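Alr3699 protein (Nostoc sp., PDB 4XSO) belongs to the GT-B clan of glycosyltransferase-like proteins, built from two Rossmann-type parallel-sheet domains. Local coordinates at residues K196-Q200 / L201-N205; D249-K252 / E253-Q257. All blocks are in the same frame, centred on the assembly; numbering follows the deposited sequence.

Interaction 1: residues K196-Q200 / L201-N205; sequences KLRQQ and LGVAN
Arg198 lies along the loop that doubles back past its helix, and its side chain meets Val203 and Ala204 in turn. Arg198 CB rests 3.9 Å from Val203 CG2, and CG lies only slightly farther from the same methyl as the two side chains cross at about a right angle. A bend at chi3 (60°) carries the tip on toward the loop carbonyls. Arg198 NE passes 4.1 Å from Ala204 O, and Arg198 CZ stands 3.7 Å from Val203 O, which lies over one guanidinium face toward its rim, a contact without a hydrogen bond. Arg198 NH2 donates to Ala204 O at 2.9 Å, arriving above that carbonyl's plane. The Arg198 backbone oxygen accepts Val203 N at 2.9 Å (160°); this bond and Gly202 N to Gln199 O, with the positive phi of Gly202 (79°), define a Schellman motif, to which Gly202 N adds a weak bond to Arg198 O. Leu197 and Leu201 run side by side, their CD1 atoms 4.1 Å apart. Asp284 forms a salt bridge with Arg198 NH1. Leu197 and Leu201 pack on helix 276-282, while Arg198 and Val203 touch Val208, joining the end of helix 191-201 to strand 207-212.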
ATOM      1  N   LYS A 196     -39.267  24.830  31.996  1.00 41.12           N
ATOM      2  CA  LYS A 196     -39.846  25.356  30.774  1.00 42.41           C
ATOM      3  C   LYS A 196     -39.907  24.369  29.644  1.00 39.85           C
ATOM      4  O   LYS A 196     -40.883  24.307  28.845  1.00 37.78           O
ATOM      5  CB  LYS A 196     -39.084  26.620  30.316  1.00 46.94           C
ATOM      6  CG  LYS A 196     -39.500  27.861  31.122  1.00 60.78           C
ATOM      7  CD  LYS A 196     -41.034  27.915  31.382  1.00 68.70           C
ATOM      8  CE  LYS A 196     -41.607  29.309  31.638  1.00 74.72           C
ATOM      9  NZ  LYS A 196     -41.949  30.038  30.372  1.00 72.11           N
ATOM     10  N   LEU A 197     -38.807  23.671  29.489  1.00 35.04           N
ATOM     11  CA  LEU A 197     -38.715  22.703  28.433  1.00 35.22           C
ATOM     12  C   LEU A 197     -39.753  21.572  28.618  1.00 34.51           C
ATOM     13  O   LEU A 197     -40.403  21.185  27.629  1.00 34.27           O
ATOM     14  CB  LEU A 197     -37.263  22.168  28.319  1.00 35.68           C
ATOM     15  CG  LEU A 197     -36.995  21.151  27.210  1.00 39.24           C
ATOM     16  CD1 LEU A 197     -37.337  21.680  25.826  1.00 42.45           C
ATOM     17  CD2 LEU A 197     -35.533  20.751  27.233  1.00 40.46           C
ATOM     18  N   ARG A 198     -39.869  21.031  29.840  1.00 31.90           N
ATOM     19  CA  ARG A 198     -40.905  20.029  30.093  1.00 36.22           C
ATOM     20  C   ARG A 198     -42.347  20.602  29.748  1.00 39.46           C
ATOM     21  O   ARG A 198     -43.182  19.919  29.195  1.00 36.37           O
ATOM     22  CB  ARG A 198     -40.802  19.532  31.521  1.00 33.09           C
ATOM     23  CG  ARG A 198     -39.590  18.658  31.765  1.00 32.58           C
ATOM     24  CD  ARG A 198     -39.341  18.457  33.243  1.00 32.25           C
ATOM     25  NE  ARG A 198     -40.462  17.827  33.921  1.00 36.17           N
ATOM     26  CZ  ARG A 198     -40.691  16.530  34.011  1.00 35.76           C
ATOM     27  NH1 ARG A 198     -39.864  15.645  33.466  1.00 42.20           N
ATOM     28  NH2 ARG A 198     -41.736  16.111  34.688  1.00 32.57           N
ATOM     29  N   GLN A 199     -42.568  21.870  30.055  1.00 39.53           N
ATOM     30  CA  GLN A 199     -43.829  22.543  29.766  1.00 42.83           C
ATOM     31  C   GLN A 199     -44.095  22.590  28.293  1.00 41.19           C
ATOM     32  O   GLN A 199     -45.152  22.169  27.887  1.00 43.30           O
ATOM     33  CB  GLN A 199     -43.886  23.970  30.351  1.00 44.09           C
ATOM     34  CG  GLN A 199     -44.298  23.966  31.801  1.00 53.54           C
ATOM     35  CD  GLN A 199     -44.265  25.341  32.490  1.00 70.68           C
ATOM     36  OE1 GLN A 199     -43.594  26.286  32.044  1.00 86.39           O
ATOM     37  NE2 GLN A 199     -44.977  25.445  33.606  1.00 69.17           N
ATOM     38  N   GLN A 200     -43.137  23.072  27.497  1.00 39.93           N
ATOM     39  CA  GLN A 200     -43.298  23.172  26.074  1.00 39.49           C
ATOM     40  C   GLN A 200     -43.440  21.813  25.413  1.00 42.44           C
ATOM     41  O   GLN A 200     -44.050  21.681  24.357  1.00 39.64           O
ATOM     42  CB  GLN A 200     -42.124  23.917  25.487  1.00 39.83           C
ATOM     43  CG  GLN A 200     -42.119  25.376  25.935  1.00 42.37           C
ATOM     44  CD  GLN A 200     -41.156  26.248  25.141  1.00 52.03           C
ATOM     45  OE1 GLN A 200     -40.458  25.778  24.258  1.00 55.73           O
ATOM     46  NE2 GLN A 200     -41.131  27.530  25.450  1.00 58.59           N
ATOM     47  N   LEU A 201     -42.829  20.803  26.000  1.00 37.86           N
ATOM     48  CA  LEU A 201     -42.903  19.476  25.463  1.00 37.53           C
ATOM     49  C   LEU A 201     -44.160  18.822  25.904  1.00 44.10           C
ATOM     50  O   LEU A 201     -44.478  17.776  25.404  1.00 39.46           O
ATOM     51  CB  LEU A 201     -41.712  18.644  25.911  1.00 35.47           C
ATOM     52  CG  LEU A 201     -40.429  19.000  25.218  1.00 35.56           C
ATOM     53  CD1 LEU A 201     -39.320  18.096  25.690  1.00 34.93           C
ATOM     54  CD2 LEU A 201     -40.611  18.915  23.705  1.00 45.04           C
ATOM     55  N   GLY A 202     -44.847  19.387  26.891  1.00 45.39           N
ATOM     56  CA  GLY A 202     -46.098  18.810  27.306  1.00 41.12           C
ATOM     57  C   GLY A 202     -45.906  17.611  28.196  1.00 44.65           C
ATOM     58  O   GLY A 202     -46.815  16.811  28.341  1.00 38.99           O
ATOM     59  N   VAL A 203     -44.777  17.535  28.904  1.00 38.58           N
ATOM     60  CA  VAL A 203     -44.552  16.379  29.755  1.00 39.85           C
ATOM     61  C   VAL A 203     -44.354  16.706  31.190  1.00 37.87           C
ATOM     62  O   VAL A 203     -43.716  15.939  31.900  1.00 41.25           O
ATOM     63  CB  VAL A 203     -43.300  15.621  29.307  1.00 39.26           C
ATOM     64  CG1 VAL A 203     -43.519  15.057  27.925  1.00 44.58           C
ATOM     65  CG2 VAL A 203     -42.073  16.566  29.300  1.00 39.83           C
ATOM     66  N   ALA A 204     -44.854  17.839  31.632  1.00 41.18           N
ATOM     67  CA  ALA A 204     -44.484  18.361  32.971  1.00 45.64           C
ATOM     68  C   ALA A 204     -44.993  17.493  34.114  1.00 43.22           C
ATOM     69  O   ALA A 204     -44.299  17.286  35.110  1.00 42.08           O
ATOM     70  CB  ALA A 204     -44.932  19.800  33.145  1.00 42.28           C
ATOM     71  N   ASN A 205     -46.159  16.900  33.940  1.00 42.57           N
ATOM     72  CA  ASN A 205     -46.678  16.003  34.970  1.00 44.25           C
ATOM     73  C   ASN A 205     -46.386  14.557  34.722  1.00 39.96           C
ATOM     74  O   ASN A 205     -46.956  13.713  35.375  1.00 44.52           O
ATOM     75  CB  ASN A 205     -48.192  16.206  35.133  1.00 49.26           C
ATOM     76  CG  ASN A 205     -48.525  17.617  35.557  1.00 54.41           C
ATOM     77  OD1 ASN A 205     -48.134  18.043  36.630  1.00 67.53           O
ATOM     78  ND2 ASN A 205     -49.206  18.358  34.701  1.00 60.96           N
TER

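Interaction 2: residues D249-K252 / E253-Q257; sequences DYVK and ELHQQ
Tyr250 O accepts Leu254 N at 2.8 Å, the shortest hydrogen bond between 249-252 and 253-257 and one of four successive i to i+4 bonds in this helix. The same pair meets through its side chains. With CG anti to the backbone N (chi1 -172°), the tyrosine ring reaches along the helix toward Leu254, whose CD2 sits over one face, 4.0 Å from the ring centroid and 28° off the normal, in a CH-pi contact. Leu254 CD2 comes to 3.6 Å from Tyr250 CZ, and Leu254 CD1 lies near Tyr250 CE2. Glu253 bends at chi2 (-115°) and brings OE2 to 3.6 Å from Tyr250 CD1, its carboxylate plane almost perpendicular to the ring. Around the helix, Val251 lies alongside His255, with CG1 3.7 Å from imidazole CD2, and Lys252 runs beside Gln256, its CE 3.4 Å from OE1. Beyond the helix, Tyr250 OH bonds to His222 ND1, fixing the far end of the ring. Helix 248-260 is the crossover of a beta-alpha-beta unit between strands 235-240 and 267-271: Tyr250 and Leu254 face helix 221-228, and the His255 ring meets Phe269 of the second strand.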
ATOM      1  N   ASP A 249     -37.766   0.683   7.140  1.00 42.03           N
ATOM      2  CA  ASP A 249     -38.678  -0.364   7.704  1.00 42.07           C
ATOM      3  C   ASP A 249     -38.796  -0.363   9.232  1.00 45.27           C
ATOM      4  O   ASP A 249     -39.830  -0.799   9.801  1.00 37.40           O
ATOM      5  CB  ASP A 249     -38.192  -1.794   7.350  1.00 57.29           C
ATOM      6  CG  ASP A 249     -38.155  -2.069   5.867  1.00 61.45           C
ATOM      7  OD1 ASP A 249     -38.327  -1.128   5.081  1.00 68.80           O
ATOM      8  OD2 ASP A 249     -37.937  -3.245   5.496  1.00 68.95           O
ATOM      9  N   TYR A 250     -37.711   0.050   9.911  1.00 42.89           N
ATOM     10  CA  TYR A 250     -37.710   0.079  11.394  1.00 41.42           C
ATOM     11  C   TYR A 250     -38.594   1.172  11.946  1.00 40.18           C
ATOM     12  O   TYR A 250     -39.318   0.981  12.896  1.00 37.48           O
ATOM     13  CB  TYR A 250     -36.300   0.296  11.945  1.00 43.18           C
ATOM     14  CG  TYR A 250     -36.186   0.148  13.451  1.00 44.18           C
ATOM     15  CD1 TYR A 250     -36.469  -1.067  14.059  1.00 38.78           C
ATOM     16  CD2 TYR A 250     -35.767   1.213  14.252  1.00 46.93           C
ATOM     17  CE1 TYR A 250     -36.335  -1.230  15.435  1.00 42.48           C
ATOM     18  CE2 TYR A 250     -35.663   1.074  15.650  1.00 50.32           C
ATOM     19  CZ  TYR A 250     -35.961  -0.139  16.249  1.00 41.20           C
ATOM     20  OH  TYR A 250     -35.850  -0.350  17.624  1.00 36.23           O
ATOM     21  N   VAL A 251     -38.489   2.355  11.387  1.00 49.53           N
ATOM     22  CA  VAL A 251     -39.346   3.443  11.826  1.00 47.24           C
ATOM     23  C   VAL A 251     -40.835   3.131  11.673  1.00 46.92           C
ATOM     24  O   VAL A 251     -41.604   3.312  12.617  1.00 39.68           O
ATOM     25  CB  VAL A 251     -38.983   4.716  11.083  1.00 50.52           C
ATOM     26  CG1 VAL A 251     -40.066   5.759  11.290  1.00 57.44           C
ATOM     27  CG2 VAL A 251     -37.624   5.182  11.582  1.00 51.57           C
ATOM     28  N   LYS A 252     -41.225   2.618  10.506  1.00 51.05           N
ATOM     29  CA  LYS A 252     -42.564   1.991  10.304  1.00 50.25           C
ATOM     30  C   LYS A 252     -42.918   0.957  11.393  1.00 45.82           C
ATOM     31  O   LYS A 252     -43.998   0.991  11.959  1.00 51.26           O
ATOM     32  CB  LYS A 252     -42.621   1.292   8.931  1.00 56.89           C
ATOM     33  CG  LYS A 252     -44.004   0.776   8.517  1.00 65.57           C
ATOM     34  CD  LYS A 252     -43.930  -0.254   7.391  1.00 67.54           C
ATOM     35  CE  LYS A 252     -43.524  -1.623   7.955  1.00 72.93           C
ATOM     36  NZ  LYS A 252     -42.606  -2.353   7.041  1.00 67.46           N
ATOM     37  N   GLU A 253     -41.996   0.061  11.694  1.00 47.20           N
ATOM     38  CA  GLU A 253     -42.204  -0.958  12.726  1.00 48.81           C
ATOM     39  C   GLU A 253     -42.407  -0.312  14.117  1.00 44.49           C
ATOM     40  O   GLU A 253     -43.293  -0.720  14.893  1.00 39.36           O
ATOM     41  CB  GLU A 253     -41.062  -1.960  12.675  1.00 53.84           C
ATOM     42  CG  GLU A 253     -41.224  -3.189  13.571  1.00 64.82           C
ATOM     43  CD  GLU A 253     -40.171  -3.262  14.699  1.00 72.10           C
ATOM     44  OE1 GLU A 253     -40.517  -2.962  15.887  1.00 73.50           O
ATOM     45  OE2 GLU A 253     -38.991  -3.601  14.382  1.00 60.67           O
ATOM     46  N   LEU A 254     -41.669   0.755  14.425  1.00 42.04           N
ATOM     47  CA  LEU A 254     -41.834   1.387  15.747  1.00 38.00           C
ATOM     48  C   LEU A 254     -43.195   1.977  15.849  1.00 36.30           C
ATOM     49  O   LEU A 254     -43.867   1.813  16.863  1.00 37.30           O
ATOM     50  CB  LEU A 254     -40.826   2.545  16.025  1.00 40.41           C
ATOM     51  CG  LEU A 254     -39.384   2.122  16.068  1.00 44.38           C
ATOM     52  CD1 LEU A 254     -38.510   3.320  16.395  1.00 44.65           C
ATOM     53  CD2 LEU A 254     -39.232   0.977  17.073  1.00 43.74           C
ATOM     54  N   HIS A 255     -43.575   2.745  14.835  1.00 34.30           N
ATOM     55  CA  HIS A 255     -44.899   3.386  14.836  1.00 36.77           C
ATOM     56  C   HIS A 255     -46.039   2.385  15.013  1.00 39.01           C
ATOM     57  O   HIS A 255     -47.016   2.638  15.751  1.00 35.20           O
ATOM     58  CB  HIS A 255     -45.082   4.210  13.555  1.00 38.91           C
ATOM     59  CG  HIS A 255     -44.351   5.537  13.559  1.00 35.58           C
ATOM     60  ND1 HIS A 255     -44.604   6.517  14.485  1.00 39.83           N
ATOM     61  CD2 HIS A 255     -43.526   6.101  12.650  1.00 36.47           C
ATOM     62  CE1 HIS A 255     -43.904   7.604  14.211  1.00 37.01           C
ATOM     63  NE2 HIS A 255     -43.237   7.379  13.098  1.00 39.70           N
ATOM     64  N   GLN A 256     -45.881   1.213  14.405  1.00 41.32           N
ATOM     65  CA  GLN A 256     -46.966   0.219  14.405  1.00 41.79           C
ATOM     66  C   GLN A 256     -47.014  -0.402  15.751  1.00 39.71           C
ATOM     67  O   GLN A 256     -48.094  -0.561  16.352  1.00 41.41           O
ATOM     68  CB  GLN A 256     -46.699  -0.878  13.375  1.00 43.46           C
ATOM     69  CG  GLN A 256     -46.666  -0.336  11.942  1.00 58.11           C
ATOM     70  CD  GLN A 256     -46.913  -1.416  10.893  1.00 65.10           C
ATOM     71  OE1 GLN A 256     -45.968  -2.012  10.349  1.00 73.86           O
ATOM     72  NE2 GLN A 256     -48.194  -1.690  10.625  1.00 59.20           N
ATOM     73  N   GLN A 257     -45.812  -0.714  16.260  1.00 39.13           N
ATOM     74  CA  GLN A 257     -45.663  -1.291  17.592  1.00 35.36           C
ATOM     75  C   GLN A 257     -46.369  -0.375  18.612  1.00 37.08           C
ATOM     76  O   GLN A 257     -47.179  -0.830  19.451  1.00 35.04           O
ATOM     77  CB  GLN A 257     -44.148  -1.465  17.968  1.00 38.81           C
ATOM     78  CG  GLN A 257     -43.902  -1.979  19.390  1.00 39.47           C
ATOM     79  CD  GLN A 257     -42.445  -1.968  19.846  1.00 39.75           C
ATOM     80  OE1 GLN A 257     -41.599  -1.379  19.211  1.00 39.19           O
ATOM     81  NE2 GLN A 257     -42.169  -2.602  20.975  1.00 38.88           N
TER

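In the fold
Both contacts illustrate how residues close in sequence organise a helix, one at its end and one along its body. Interaction 1 lies at the surface and ends helix 191-201 with a Schellman motif and an arginine bonded to the loop; interaction 2 is partly buried and pairs regular backbone bonds with an aromatic-aliphatic contact. They share no element: the first packs on helix 276-282 and strand 207-212, the second on helix 221-228 and strand 267-271. Their centres are 26 Å apart and their nearest atoms about 15 Å, without touching. Yet strands 207-212 and 267-271 belong to one six-stranded parallel sheet, so both contacts lie in the same Rossmann-type half of the GT-B fold.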